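Local coordinates for DNA repair and telomere maintenance protein nbs1 (Schizosaccharomyces pombe, PDB 3HUF), which serves in the MRN complex for DNA double-strand break repair and telomere maintenance, with N-terminal FHA and BRCT domains that recognise phosphorylated partner proteins such as Ctp1, at residues A[66-71]-A[96-101]; A[142-147]-A[169-174]; A[165-170]-A[240-245]; A[207-210]-A[214-217]. All coordinates share one frame; numbering follows the deposited sequence.

Contact 1: A[66-71]-A[96-101]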
loop_
_atom_site.group_PDB
_atom_site.type_symbol
_atom_site.label_atom_id
_atom_site.label_comp_id
_atom_site.label_asym_id
_atom_site.label_seq_id
_atom_site.Cartn_x
_atom_site.Cartn_y
_atom_site.Cartn_z
ATOM N N CYS A 66 -2.282 7.844 9.477
ATOM C CA CYS A 66 -3.391 8.091 10.397
ATOM C C CYS A 66 -2.925 9.110 11.423
ATOM O O CYS A 66 -1.758 9.078 11.848
ATOM C CB CYS A 66 -3.777 6.815 11.115
ATOM S SG CYS A 66 -4.592 5.607 10.059
ATOM N N GLU A 67 -3.820 10.022 11.794
ATOM C CA GLU A 67 -3.483 11.049 12.787
ATOM C C GLU A 67 -3.115 10.385 14.113
ATOM O O GLU A 67 -3.834 9.506 14.619
ATOM C CB GLU A 67 -4.658 12.011 13.005
ATOM C CG GLU A 67 -4.348 13.148 13.966
ATOM C CD GLU A 67 -5.418 14.189 13.940
ATOM O OE1 GLU A 67 -5.914 14.574 15.034
ATOM O OE2 GLU A 67 -5.780 14.606 12.814
ATOM N N PHE A 68 -1.984 10.811 14.657
ATOM C CA PHE A 68 -1.436 10.236 15.881
ATOM C C PHE A 68 -1.483 11.346 16.934
ATOM O O PHE A 68 -0.866 12.395 16.767
ATOM C CB PHE A 68 0.003 9.788 15.591
ATOM C CG PHE A 68 0.600 8.837 16.618
ATOM C CD1 PHE A 68 0.987 7.548 16.234
ATOM C CD2 PHE A 68 0.814 9.236 17.945
ATOM C CE1 PHE A 68 1.562 6.674 17.153
ATOM C CE2 PHE A 68 1.409 8.373 18.865
ATOM C CZ PHE A 68 1.777 7.088 18.468
ATOM N N GLU A 69 -2.216 11.112 18.025
ATOM C CA GLU A 69 -2.350 12.101 19.089
ATOM C C GLU A 69 -1.710 11.603 20.371
ATOM O O GLU A 69 -1.748 10.410 20.671
ATOM C CB GLU A 69 -3.829 12.429 19.327
ATOM C CG GLU A 69 -4.558 12.673 18.042
ATOM C CD GLU A 69 -6.058 12.728 18.180
ATOM O OE1 GLU A 69 -6.598 12.265 19.200
ATOM O OE2 GLU A 69 -6.701 13.231 17.248
ATOM N N VAL A 70 -1.111 12.525 21.114
ATOM C CA VAL A 70 -0.437 12.213 22.379
ATOM C C VAL A 70 -0.962 13.178 23.435
ATOM O O VAL A 70 -0.898 14.375 23.240
ATOM C CB VAL A 70 1.107 12.371 22.253
ATOM C CG1 VAL A 70 1.787 12.303 23.627
ATOM C CG2 VAL A 70 1.694 11.310 21.298
ATOM N N LYS A 71 -1.491 12.645 24.536
ATOM C CA LYS A 71 -1.783 13.427 25.718
ATOM C C LYS A 71 -0.874 13.052 26.882
ATOM O O LYS A 71 -0.625 11.877 27.136
ATOM C CB LYS A 71 -3.230 13.233 26.158
ATOM C CG LYS A 71 -4.252 13.886 25.254
ATOM C CD LYS A 71 -5.280 14.610 26.117
ATOM C CE LYS A 71 -4.584 15.543 27.123
ATOM N NZ LYS A 71 -5.518 16.212 28.097
ATOM N N LYS A 96 5.360 11.352 9.592
ATOM C CA LYS A 96 5.528 9.903 9.549
ATOM C C LYS A 96 6.593 9.366 10.518
ATOM O O LYS A 96 6.786 8.165 10.610
ATOM C CB LYS A 96 5.800 9.452 8.114
ATOM C CG LYS A 96 4.647 9.787 7.176
ATOM C CD LYS A 96 5.046 9.640 5.730
ATOM C CE LYS A 96 3.794 9.666 4.853
ATOM N NZ LYS A 96 4.105 9.187 3.484
ATOM N N ASP A 97 7.259 10.266 11.232
ATOM C CA ASP A 97 8.290 9.911 12.196
ATOM C C ASP A 97 8.116 10.726 13.465
ATOM O O ASP A 97 8.231 11.956 13.447
ATOM C CB ASP A 97 9.677 10.189 11.623
ATOM C CG ASP A 97 10.067 9.196 10.562
ATOM O OD1 ASP A 97 10.622 8.137 10.922
ATOM O OD2 ASP A 97 9.834 9.478 9.364
ATOM N N LEU A 98 7.843 10.038 14.567
ATOM C CA LEU A 98 7.670 10.694 15.868
ATOM C C LEU A 98 8.644 10.121 16.899
ATOM O O LEU A 98 8.755 8.898 17.064
ATOM C CB LEU A 98 6.218 10.556 16.357
ATOM C CG LEU A 98 5.046 10.901 15.418
ATOM C CD1 LEU A 98 3.735 10.586 16.072
ATOM C CD2 LEU A 98 5.065 12.380 14.968
ATOM N N LYS A 99 9.357 11.012 17.581
ATOM C CA LYS A 99 10.291 10.630 18.618
ATOM C C LYS A 99 9.643 11.093 19.918
ATOM O O LYS A 99 9.474 12.285 20.141
ATOM C CB LYS A 99 11.632 11.325 18.346
ATOM C CG LYS A 99 12.718 11.125 19.356
ATOM C CD LYS A 99 13.977 11.921 18.968
ATOM C CE LYS A 99 14.489 12.788 20.124
ATOM N NZ LYS A 99 15.663 12.165 20.851
ATOM N N ILE A 100 9.211 10.141 20.742
ATOM C CA ILE A 100 8.379 10.460 21.898
ATOM C C ILE A 100 9.190 10.164 23.159
ATOM O O ILE A 100 9.601 9.006 23.402
ATOM C CB ILE A 100 7.069 9.646 21.907
ATOM C CG1 ILE A 100 6.239 9.923 20.642
ATOM C CG2 ILE A 100 6.273 9.906 23.185
ATOM C CD1 ILE A 100 5.322 8.799 20.233
ATOM N N GLN A 101 9.433 11.224 23.934
ATOM C CA GLN A 101 10.156 11.141 25.191
ATOM C C GLN A 101 9.188 11.218 26.367
ATOM O O GLN A 101 8.455 12.189 26.528
ATOM C CB GLN A 101 11.200 12.266 25.303
ATOM C CG GLN A 101 12.198 12.076 26.435
ATOM C CD GLN A 101 13.046 13.326 26.704
ATOM O OE1 GLN A 101 13.212 14.188 25.839
ATOM N NE2 GLN A 101 13.592 13.413 27.908
#

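Contact 2: A[142-147]-A[169-174]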
loop_
_atom_site.group_PDB
_atom_site.type_symbol
_atom_site.label_atom_id
_atom_site.label_comp_id
_atom_site.label_asym_id
_atom_site.label_seq_id
_atom_site.Cartn_x
_atom_site.Cartn_y
_atom_site.Cartn_z
ATOM N N LEU A 142 -10.789 2.343 -4.698
ATOM C CA LEU A 142 -11.092 1.672 -5.945
ATOM C C LEU A 142 -10.260 2.278 -7.077
ATOM O O LEU A 142 -9.697 1.568 -7.893
ATOM C CB LEU A 142 -12.587 1.855 -6.264
ATOM C CG LEU A 142 -13.427 0.646 -6.692
ATOM C CD1 LEU A 142 -13.258 0.272 -8.172
ATOM C CD2 LEU A 142 -13.170 -0.573 -5.785
ATOM N N ARG A 143 -10.170 3.603 -7.083
ATOM C CA ARG A 143 -9.511 4.352 -8.162
ATOM C C ARG A 143 -8.004 4.255 -8.040
ATOM O O ARG A 143 -7.472 3.883 -6.991
ATOM C CB ARG A 143 -9.929 5.827 -8.139
ATOM C CG ARG A 143 -11.420 6.049 -8.239
ATOM C CD ARG A 143 -11.921 5.674 -9.591
ATOM N NE ARG A 143 -13.210 4.981 -9.537
ATOM C CZ ARG A 143 -13.456 3.805 -10.111
ATOM N NH1 ARG A 143 -12.503 3.177 -10.796
ATOM N NH2 ARG A 143 -14.660 3.261 -10.009
ATOM N N ASP A 144 -7.317 4.604 -9.113
ATOM C CA ASP A 144 -5.872 4.534 -9.107
ATOM C C ASP A 144 -5.261 5.531 -8.127
ATOM O O ASP A 144 -5.744 6.637 -7.996
ATOM C CB ASP A 144 -5.322 4.835 -10.503
ATOM C CG ASP A 144 -3.852 4.592 -10.576
ATOM O OD1 ASP A 144 -3.447 3.411 -10.448
ATOM O OD2 ASP A 144 -3.103 5.569 -10.683
ATOM N N SER A 145 -4.185 5.131 -7.461
ATOM C CA SER A 145 -3.470 6.015 -6.538
ATOM C C SER A 145 -1.971 5.737 -6.634
ATOM O O SER A 145 -1.560 4.597 -6.813
ATOM C CB SER A 145 -3.962 5.782 -5.099
ATOM O OG SER A 145 -2.981 6.129 -4.114
ATOM N N ASP A 146 -1.160 6.767 -6.473
ATOM C CA ASP A 146 0.293 6.583 -6.445
ATOM C C ASP A 146 0.835 6.094 -5.092
ATOM O O ASP A 146 2.015 5.736 -4.989
ATOM C CB ASP A 146 0.998 7.860 -6.903
ATOM C CG ASP A 146 0.697 8.181 -8.358
ATOM O OD1 ASP A 146 0.721 7.242 -9.190
ATOM O OD2 ASP A 146 0.417 9.358 -8.673
ATOM N N ALA A 147 -0.038 6.043 -4.082
ATOM C CA ALA A 147 0.323 5.563 -2.757
ATOM C C ALA A 147 -0.060 4.095 -2.490
ATOM O O ALA A 147 0.284 3.538 -1.437
ATOM C CB ALA A 147 -0.287 6.479 -1.681
ATOM N N PHE A 169 0.251 -5.134 -11.659
ATOM C CA PHE A 169 1.393 -6.001 -11.935
ATOM C C PHE A 169 2.578 -5.233 -12.530
ATOM O O PHE A 169 3.728 -5.392 -12.104
ATOM C CB PHE A 169 0.966 -7.099 -12.912
ATOM C CG PHE A 169 1.988 -8.160 -13.103
ATOM C CD1 PHE A 169 2.212 -9.107 -12.113
ATOM C CD2 PHE A 169 2.729 -8.227 -14.279
ATOM C CE1 PHE A 169 3.149 -10.103 -12.288
ATOM C CE2 PHE A 169 3.663 -9.221 -14.458
ATOM C CZ PHE A 169 3.879 -10.157 -13.463
ATOM N N LEU A 170 2.279 -4.401 -13.525
ATOM C CA LEU A 170 3.303 -3.667 -14.253
ATOM C C LEU A 170 3.986 -2.571 -13.444
ATOM O O LEU A 170 5.196 -2.387 -13.575
ATOM C CB LEU A 170 2.735 -3.099 -15.551
ATOM C CG LEU A 170 2.582 -4.143 -16.656
ATOM C CD1 LEU A 170 1.688 -3.607 -17.741
ATOM C CD2 LEU A 170 3.941 -4.499 -17.217
ATOM N N LYS A 171 3.231 -1.851 -12.612
ATOM C CA LYS A 171 3.856 -0.825 -11.766
ATOM C C LYS A 171 4.457 -1.392 -10.462
ATOM O O LYS A 171 4.777 -0.654 -9.528
ATOM C CB LYS A 171 2.949 0.418 -11.546
ATOM C CG LYS A 171 1.476 0.163 -11.277
ATOM C CD LYS A 171 0.765 1.447 -10.829
ATOM C CE LYS A 171 -0.524 1.144 -10.037
ATOM N NZ LYS A 171 -0.945 2.315 -9.174
ATOM N N LYS A 172 4.609 -2.717 -10.430
ATOM C CA LYS A 172 5.290 -3.450 -9.352
ATOM C C LYS A 172 4.582 -3.426 -8.001
ATOM O O LYS A 172 5.206 -3.559 -6.943
ATOM C CB LYS A 172 6.772 -3.063 -9.256
ATOM C CG LYS A 172 7.572 -3.507 -10.486
ATOM C CD LYS A 172 8.820 -2.669 -10.693
ATOM C CE LYS A 172 9.672 -3.256 -11.802
ATOM N NZ LYS A 172 11.020 -2.608 -11.858
ATOM N N THR A 173 3.265 -3.259 -8.052
ATOM C CA THR A 173 2.426 -3.354 -6.876
ATOM C C THR A 173 2.341 -4.832 -6.488
ATOM O O THR A 173 2.457 -5.704 -7.345
ATOM C CB THR A 173 1.045 -2.791 -7.186
ATOM O OG1 THR A 173 1.205 -1.466 -7.694
ATOM C CG2 THR A 173 0.166 -2.737 -5.955
ATOM N N VAL A 174 2.190 -5.101 -5.194
ATOM C CA VAL A 174 2.003 -6.454 -4.683
ATOM C C VAL A 174 0.537 -6.866 -4.887
ATOM O O VAL A 174 -0.379 -6.204 -4.427
ATOM C CB VAL A 174 2.396 -6.534 -3.178
ATOM C CG1 VAL A 174 2.209 -7.954 -2.632
ATOM C CG2 VAL A 174 3.837 -6.077 -2.976
HETATM O O HOH W 1 -0.351 5.075 -10.943
HETATM O O HOH W 2 -3.363 2.517 -7.622
#

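Contact 3: A[165-170]-A[240-245]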
loop_
_atom_site.group_PDB
_atom_site.type_symbol
_atom_site.label_atom_id
_atom_site.label_comp_id
_atom_site.label_asym_id
_atom_site.label_seq_id
_atom_site.Cartn_x
_atom_site.Cartn_y
_atom_site.Cartn_z
ATOM N N THR A 165 -5.713 -5.137 -12.689
ATOM C CA THR A 165 -4.741 -6.140 -12.272
ATOM C C THR A 165 -3.472 -6.052 -13.103
ATOM O O THR A 165 -2.375 -6.062 -12.551
ATOM C CB THR A 165 -5.317 -7.554 -12.343
ATOM O OG1 THR A 165 -6.541 -7.593 -11.604
ATOM C CG2 THR A 165 -4.337 -8.545 -11.747
ATOM N N MET A 166 -3.634 -5.951 -14.423
ATOM C CA MET A 166 -2.508 -5.855 -15.343
ATOM C C MET A 166 -1.634 -4.651 -15.001
ATOM O O MET A 166 -0.398 -4.744 -14.982
ATOM C CB MET A 166 -3.012 -5.691 -16.771
ATOM C CG MET A 166 -3.879 -6.818 -17.304
ATOM S SD MET A 166 -4.711 -6.300 -18.830
ATOM C CE MET A 166 -5.807 -7.712 -19.122
ATOM N N TYR A 167 -2.304 -3.525 -14.741
ATOM C CA TYR A 167 -1.660 -2.284 -14.379
ATOM C C TYR A 167 -0.900 -2.385 -13.065
ATOM O O TYR A 167 0.257 -1.975 -13.001
ATOM C CB TYR A 167 -2.676 -1.144 -14.328
ATOM C CG TYR A 167 -2.030 0.216 -14.187
ATOM C CD1 TYR A 167 -0.965 0.600 -15.015
ATOM C CD2 TYR A 167 -2.482 1.126 -13.232
ATOM C CE1 TYR A 167 -0.370 1.845 -14.895
ATOM C CE2 TYR A 167 -1.897 2.379 -13.112
ATOM C CZ TYR A 167 -0.851 2.734 -13.936
ATOM O OH TYR A 167 -0.276 3.973 -13.772
ATOM N N ALA A 168 -1.538 -2.964 -12.037
ATOM C CA ALA A 168 -0.885 -3.186 -10.756
ATOM C C ALA A 168 0.366 -4.044 -10.904
ATOM O O ALA A 168 1.415 -3.728 -10.342
ATOM C CB ALA A 168 -1.832 -3.818 -9.778
ATOM N N PHE A 169 0.251 -5.134 -11.659
ATOM C CA PHE A 169 1.393 -6.001 -11.935
ATOM C C PHE A 169 2.578 -5.233 -12.530
ATOM O O PHE A 169 3.728 -5.392 -12.104
ATOM C CB PHE A 169 0.966 -7.099 -12.912
ATOM C CG PHE A 169 1.988 -8.160 -13.103
ATOM C CD1 PHE A 169 2.212 -9.107 -12.113
ATOM C CD2 PHE A 169 2.729 -8.227 -14.279
ATOM C CE1 PHE A 169 3.149 -10.103 -12.288
ATOM C CE2 PHE A 169 3.663 -9.221 -14.458
ATOM C CZ PHE A 169 3.879 -10.157 -13.463
ATOM N N LEU A 170 2.279 -4.401 -13.525
ATOM C CA LEU A 170 3.303 -3.667 -14.253
ATOM C C LEU A 170 3.986 -2.571 -13.444
ATOM O O LEU A 170 5.196 -2.387 -13.575
ATOM C CB LEU A 170 2.735 -3.099 -15.551
ATOM C CG LEU A 170 2.582 -4.143 -16.656
ATOM C CD1 LEU A 170 1.688 -3.607 -17.741
ATOM C CD2 LEU A 170 3.941 -4.499 -17.217
ATOM N N SER A 240 -3.825 4.830 -18.119
ATOM C CA SER A 240 -3.691 3.985 -19.317
ATOM C C SER A 240 -2.488 4.390 -20.151
ATOM O O SER A 240 -1.803 3.532 -20.691
ATOM C CB SER A 240 -4.981 3.895 -20.143
ATOM O OG SER A 240 -5.758 5.066 -20.034
ATOM N N HIS A 241 -2.217 5.695 -20.216
ATOM C CA HIS A 241 -0.985 6.228 -20.823
ATOM C C HIS A 241 0.253 5.646 -20.122
ATOM O O HIS A 241 1.199 5.195 -20.774
ATOM C CB HIS A 241 -0.956 7.766 -20.748
ATOM C CG HIS A 241 0.323 8.378 -21.241
ATOM N ND1 HIS A 241 0.463 8.884 -22.515
ATOM C CD2 HIS A 241 1.513 8.582 -20.625
ATOM C CE1 HIS A 241 1.688 9.352 -22.671
ATOM N NE2 HIS A 241 2.344 9.185 -21.538
ATOM N N HIS A 242 0.243 5.651 -18.797
ATOM C CA HIS A 242 1.380 5.116 -18.066
ATOM C C HIS A 242 1.511 3.601 -18.242
ATOM O O HIS A 242 2.617 3.081 -18.346
ATOM C CB HIS A 242 1.343 5.507 -16.592
ATOM C CG HIS A 242 2.543 5.049 -15.820
ATOM N ND1 HIS A 242 3.833 5.259 -16.261
ATOM C CD2 HIS A 242 2.651 4.389 -14.641
ATOM C CE1 HIS A 242 4.682 4.748 -15.386
ATOM N NE2 HIS A 242 3.992 4.206 -14.400
ATOM N N LEU A 243 0.377 2.912 -18.277
ATOM C CA LEU A 243 0.334 1.489 -18.577
ATOM C C LEU A 243 1.010 1.198 -19.933
ATOM O O LEU A 243 1.893 0.337 -20.011
ATOM C CB LEU A 243 -1.120 0.981 -18.518
ATOM C CG LEU A 243 -1.571 -0.424 -18.953
ATOM C CD1 LEU A 243 -0.532 -1.466 -18.754
ATOM C CD2 LEU A 243 -2.817 -0.812 -18.184
ATOM N N LEU A 244 0.623 1.939 -20.970
ATOM C CA LEU A 244 1.203 1.768 -22.309
ATOM C C LEU A 244 2.669 2.200 -22.401
ATOM O O LEU A 244 3.460 1.563 -23.098
ATOM C CB LEU A 244 0.354 2.468 -23.374
ATOM C CG LEU A 244 -1.119 2.062 -23.391
ATOM C CD1 LEU A 244 -1.904 3.013 -24.269
ATOM C CD2 LEU A 244 -1.304 0.603 -23.847
ATOM N N GLU A 245 3.019 3.282 -21.708
ATOM C CA GLU A 245 4.419 3.659 -21.502
ATOM C C GLU A 245 5.239 2.492 -20.965
ATOM O O GLU A 245 6.287 2.168 -21.515
ATOM C CB GLU A 245 4.522 4.794 -20.493
ATOM C CG GLU A 245 4.921 6.117 -21.073
ATOM C CD GLU A 245 5.225 7.144 -19.995
ATOM O OE1 GLU A 245 5.733 8.224 -20.362
ATOM O OE2 GLU A 245 4.962 6.875 -18.793
#

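Contact 4: A[207-210]-A[214-217]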
loop_
_atom_site.group_PDB
_atom_site.type_symbol
_atom_site.label_atom_id
_atom_site.label_comp_id
_atom_site.label_asym_id
_atom_site.label_seq_id
_atom_site.Cartn_x
_atom_site.Cartn_y
_atom_site.Cartn_z
ATOM N N ASN A 207 2.536 -16.793 -4.934
ATOM C CA ASN A 207 1.774 -18.019 -5.165
ATOM C C ASN A 207 0.714 -17.778 -6.242
ATOM O O ASN A 207 0.521 -18.628 -7.111
ATOM C CB ASN A 207 1.173 -18.552 -3.849
ATOM C CG ASN A 207 0.721 -19.981 -3.954
ATOM O OD1 ASN A 207 1.536 -20.911 -4.138
ATOM N ND2 ASN A 207 -0.593 -20.189 -3.825
ATOM N N ILE A 208 0.077 -16.598 -6.213
ATOM C CA ILE A 208 -0.939 -16.228 -7.214
ATOM C C ILE A 208 -0.456 -16.391 -8.661
ATOM O O ILE A 208 -1.128 -17.057 -9.484
ATOM C CB ILE A 208 -1.497 -14.778 -7.012
ATOM C CG1 ILE A 208 -2.421 -14.711 -5.798
ATOM C CG2 ILE A 208 -2.238 -14.306 -8.248
ATOM C CD1 ILE A 208 -2.791 -13.261 -5.381
ATOM N N ILE A 209 0.714 -15.829 -8.962
ATOM C CA ILE A 209 1.236 -15.824 -10.331
ATOM C C ILE A 209 1.822 -17.167 -10.788
ATOM O O ILE A 209 1.976 -17.386 -11.994
ATOM C CB ILE A 209 2.255 -14.669 -10.569
ATOM C CG1 ILE A 209 3.557 -14.916 -9.792
ATOM C CG2 ILE A 209 1.638 -13.295 -10.198
ATOM C CD1 ILE A 209 4.656 -13.921 -10.110
ATOM N N LYS A 210 2.145 -18.059 -9.848
ATOM C CA LYS A 210 2.601 -19.434 -10.174
ATOM C C LYS A 210 1.539 -20.187 -10.969
ATOM O O LYS A 210 0.355 -20.077 -10.663
ATOM C CB LYS A 210 2.821 -20.223 -8.884
ATOM C CG LYS A 210 4.176 -20.819 -8.689
ATOM C CD LYS A 210 4.865 -20.141 -7.508
ATOM C CE LYS A 210 5.942 -21.046 -6.921
ATOM N NZ LYS A 210 6.036 -20.938 -5.442
ATOM N N GLN A 214 -2.446 -16.019 -16.817
ATOM C CA GLN A 214 -2.838 -14.633 -16.935
ATOM C C GLN A 214 -1.650 -13.736 -16.577
ATOM O O GLN A 214 -1.706 -12.519 -16.749
ATOM C CB GLN A 214 -4.045 -14.343 -16.028
ATOM C CG GLN A 214 -5.334 -15.071 -16.444
ATOM C CD GLN A 214 -5.863 -14.598 -17.796
ATOM O OE1 GLN A 214 -6.118 -13.408 -17.991
ATOM N NE2 GLN A 214 -6.023 -15.533 -18.735
ATOM N N PHE A 215 -0.577 -14.359 -16.086
ATOM C CA PHE A 215 0.638 -13.644 -15.694
ATOM C C PHE A 215 1.864 -14.266 -16.342
ATOM O O PHE A 215 1.905 -15.481 -16.539
ATOM C CB PHE A 215 0.834 -13.702 -14.182
ATOM C CG PHE A 215 -0.178 -12.922 -13.406
ATOM C CD1 PHE A 215 -1.312 -13.545 -12.897
ATOM C CD2 PHE A 215 0.013 -11.556 -13.173
ATOM C CE1 PHE A 215 -2.241 -12.826 -12.180
ATOM C CE2 PHE A 215 -0.903 -10.821 -12.470
ATOM C CZ PHE A 215 -2.031 -11.438 -11.960
ATOM N N PRO A 216 2.874 -13.436 -16.672
ATOM C CA PRO A 216 4.181 -14.013 -16.975
ATOM C C PRO A 216 4.973 -14.164 -15.673
ATOM O O PRO A 216 4.400 -13.998 -14.593
ATOM C CB PRO A 216 4.815 -12.977 -17.904
ATOM C CG PRO A 216 4.215 -11.676 -17.480
ATOM C CD PRO A 216 2.877 -11.966 -16.811
ATOM N N SER A 217 6.263 -14.480 -15.774
ATOM C CA SER A 217 7.102 -14.708 -14.588
ATOM C C SER A 217 7.262 -13.485 -13.670
ATOM O O SER A 217 7.228 -13.606 -12.437
ATOM C CB SER A 217 8.477 -15.242 -15.010
ATOM O OG SER A 217 8.398 -16.600 -15.434
HETATM O O HOH W 3 2.747 -17.472 -14.610
HETATM O O HOH W 4 4.237 -16.398 -13.155
#

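Contact 1: A[66-71]-A[96-101]
Phe68 and Leu98 stand where the backbones of 66-71 and 96-101 come nearest, yet their CA atoms are still 9.1 Å apart, and no hydrogen bond joins the two segments. The gap is bridged by side chains alone. The Phe68 ring reaches in from one strand while Leu98 comes from the other, and the two slide past each other in opposite senses. Leu98 lays its CD1 methyl over a ring face as a CH-pi contact, 3.9 Å from the centroid and 25° off the normal. The methyl does not sit over the middle: it is shifted toward the rim, close to the root of the ring, with CD1 of Leu98 3.6 Å from CG of Phe68. With CD1 anti to CA (chi2 175°), Leu98 extends that methyl toward the ring.

This is the sandwich core of the FHA domain. Strand 68-72 belongs to the mixed sheet, hydrogen-bonded between strands 48-52 and 91-93, whereas strand 97-102 belongs to the antiparallel sheet packed against it; both segments run roughly the same way. Ile100, two residues further along the strand, adds a looser touch from the facing direction, its CD1 4.2 Å from CE2 of Phe68. Within its own strand, Val70 sets CG2 at the edge of the Phe68 ring, in the ring plane. Further apolar neighbours surround the pair: Trp2 meets Phe68 edge-to-face, the Phe50 ring approaches at a slant, and Val81 packs against both Val70 and Leu98.

Contact 2: A[142-147]-A[169-174]
Asp144 and Lys171 form a salt bridge within the first BRCT domain, tying the loop after strand 140-141 to the C-terminal end of helix 163-170. The ammonium group NZ of Lys171 donates to OD1 of Asp144 at 3.0 Å, on the syn side of the carboxylate and 22° out of its plane. Lys171 sets out with CG between its backbone N and carbonyl carbon (chi1 42°), then runs extended, so that its tip meets an aspartate coming the other way.

Water widens the grip. One molecule accepts from both NZ of Lys171 and the backbone N of Ser145. Another donates to OD2 of Asp144 and OD1 of Asp146 and receives a weak bond from Lys171 NZ, which links Asp146 to the lysine only indirectly. An alanine in place of Asp144 would probably leave the Lys171 ammonium without its direct charged mate, held mainly by water and freer to swing.

Local turn motifs shape both sides. The helix closes in a Schellman motif, with Lys172, at positive phi, as its C-prime residue and bonds from Thr173 N to Ala168 O and from Lys172 N to Phe169 O. In the loop, Ser145 makes an ST turn while its hydroxyl is also bonded to the carbonyl of Tyr60 in helix 57-62; the turn itself rests on Ala147 N donating to Ser145 OG at 2.9 Å, with an N-H...O angle of 153°.

Contact 3: A[165-170]-A[240-245]
Tyr167 and Leu243 are the nearest pair where helix 165-170 meets helix 240-245, their CA atoms 6.0 Å apart. The helix axes pass at 10.2 Å and cross at 55°. This is an inter-domain seam: helix 163-170 comes from the first BRCT domain and helix 238-246 from the second, and Trp298 of helix 294-302 also touches Met166 and Leu170, giving the helix packing familiar from tandem BRCT repeats.

The tight part is built round Leu243. It points one way while Tyr167 lies alongside pointing the other, so that CB of Leu243 comes to 3.5 Å from CD1 of Tyr167, while Leu243 CD2 touches the Tyr167 CB. On its other branch, CD1 of Leu243 meets CD1 of Leu170, the two side chains crossing at about a right angle. The modelled separation is shorter than methyl groups normally allow, and its exact value is doubtful.

Toward the more exposed side, the contact narrows to the Tyr167 hydroxyl against His242. With CG anti to its backbone N (chi1 -170°), Tyr167 swings its ring out along the neighbouring helix, and its OH arrives at the edge of the His242 imidazole, 3.1 Å from CD2. His242 is steadied from within its own helix: ND1 donates to OE2 of Glu245 at 3.2 Å, nearly straight at 170° and in the ring plane. The carboxylate probably limits the turn of the imidazole and would tend to favour its protonated form. Between these two segments themselves no hydrogen bond or salt bridge forms, which implies that shape and apolar packing hold this part of the seam.

Contact 4: A[207-210]-A[214-217]
Ile209 and Phe215 cross at about a right angle, the isoleucine resting on a face of the phenylalanine ring. Its CG2 methyl lies 3.9 Å from the ring centroid, 18° off the normal, and is displaced toward the rim so that the nearest ring atom is CG of Phe215 at 3.7 Å. The torsion of Ile209 (chi1 69°) wedges CG1 between backbone N and carbonyl carbon; that branch ends in CD1, 3.5 Å from the carbonyl O of Ser217, while CG2 is left to the ring. Ile208, a residue earlier, approaches at a slant, its CG2 4.2 Å from CE1 of Phe215.

The Phe169 ring of helix 163-170 packs against both Ile209 and Phe215. A serine instead of Phe215 would probably strip Ile209 of the surface under its methyl and leave a gap beside Phe169.

On the polar side, two waters span the segments from the carbonyl O of Ile209, each at 2.7 Å from it: one reaches Phe215 O and the other Pro216 O. Asn212 ties the intervening turn, its side chain bonded to Ile208 O and Gln214 N. The arrangement is a helix-to-loop reversal in the connection between the two parallel BRCT sheets, probably part of the inter-repeat linker, where the end of helix 198-209 and the following loop fold back onto helix 163-170 of the first domain.

Contact 1 stands apart: a fully buried, aromatic and aliphatic join between the two FHA sheets, about 36 Å from contact 3 between centres. The other three gather round helix 163-170. Contacts 2 and 3 share Phe169 and Leu170, and Tyr167 of contact 3 also packs on Asp144 of contact 2. Phe169 in turn leans on Ile209, Phe215 and Pro216 of contact 4, which is nested in the loop that contact 3 closes. Chemistry follows place: contact 2, partly buried within one BRCT domain, relies on charge and water; contact 3 joins two domains through side-chain packing; contact 4, at the surface, combines an aromatic face with bridging waters.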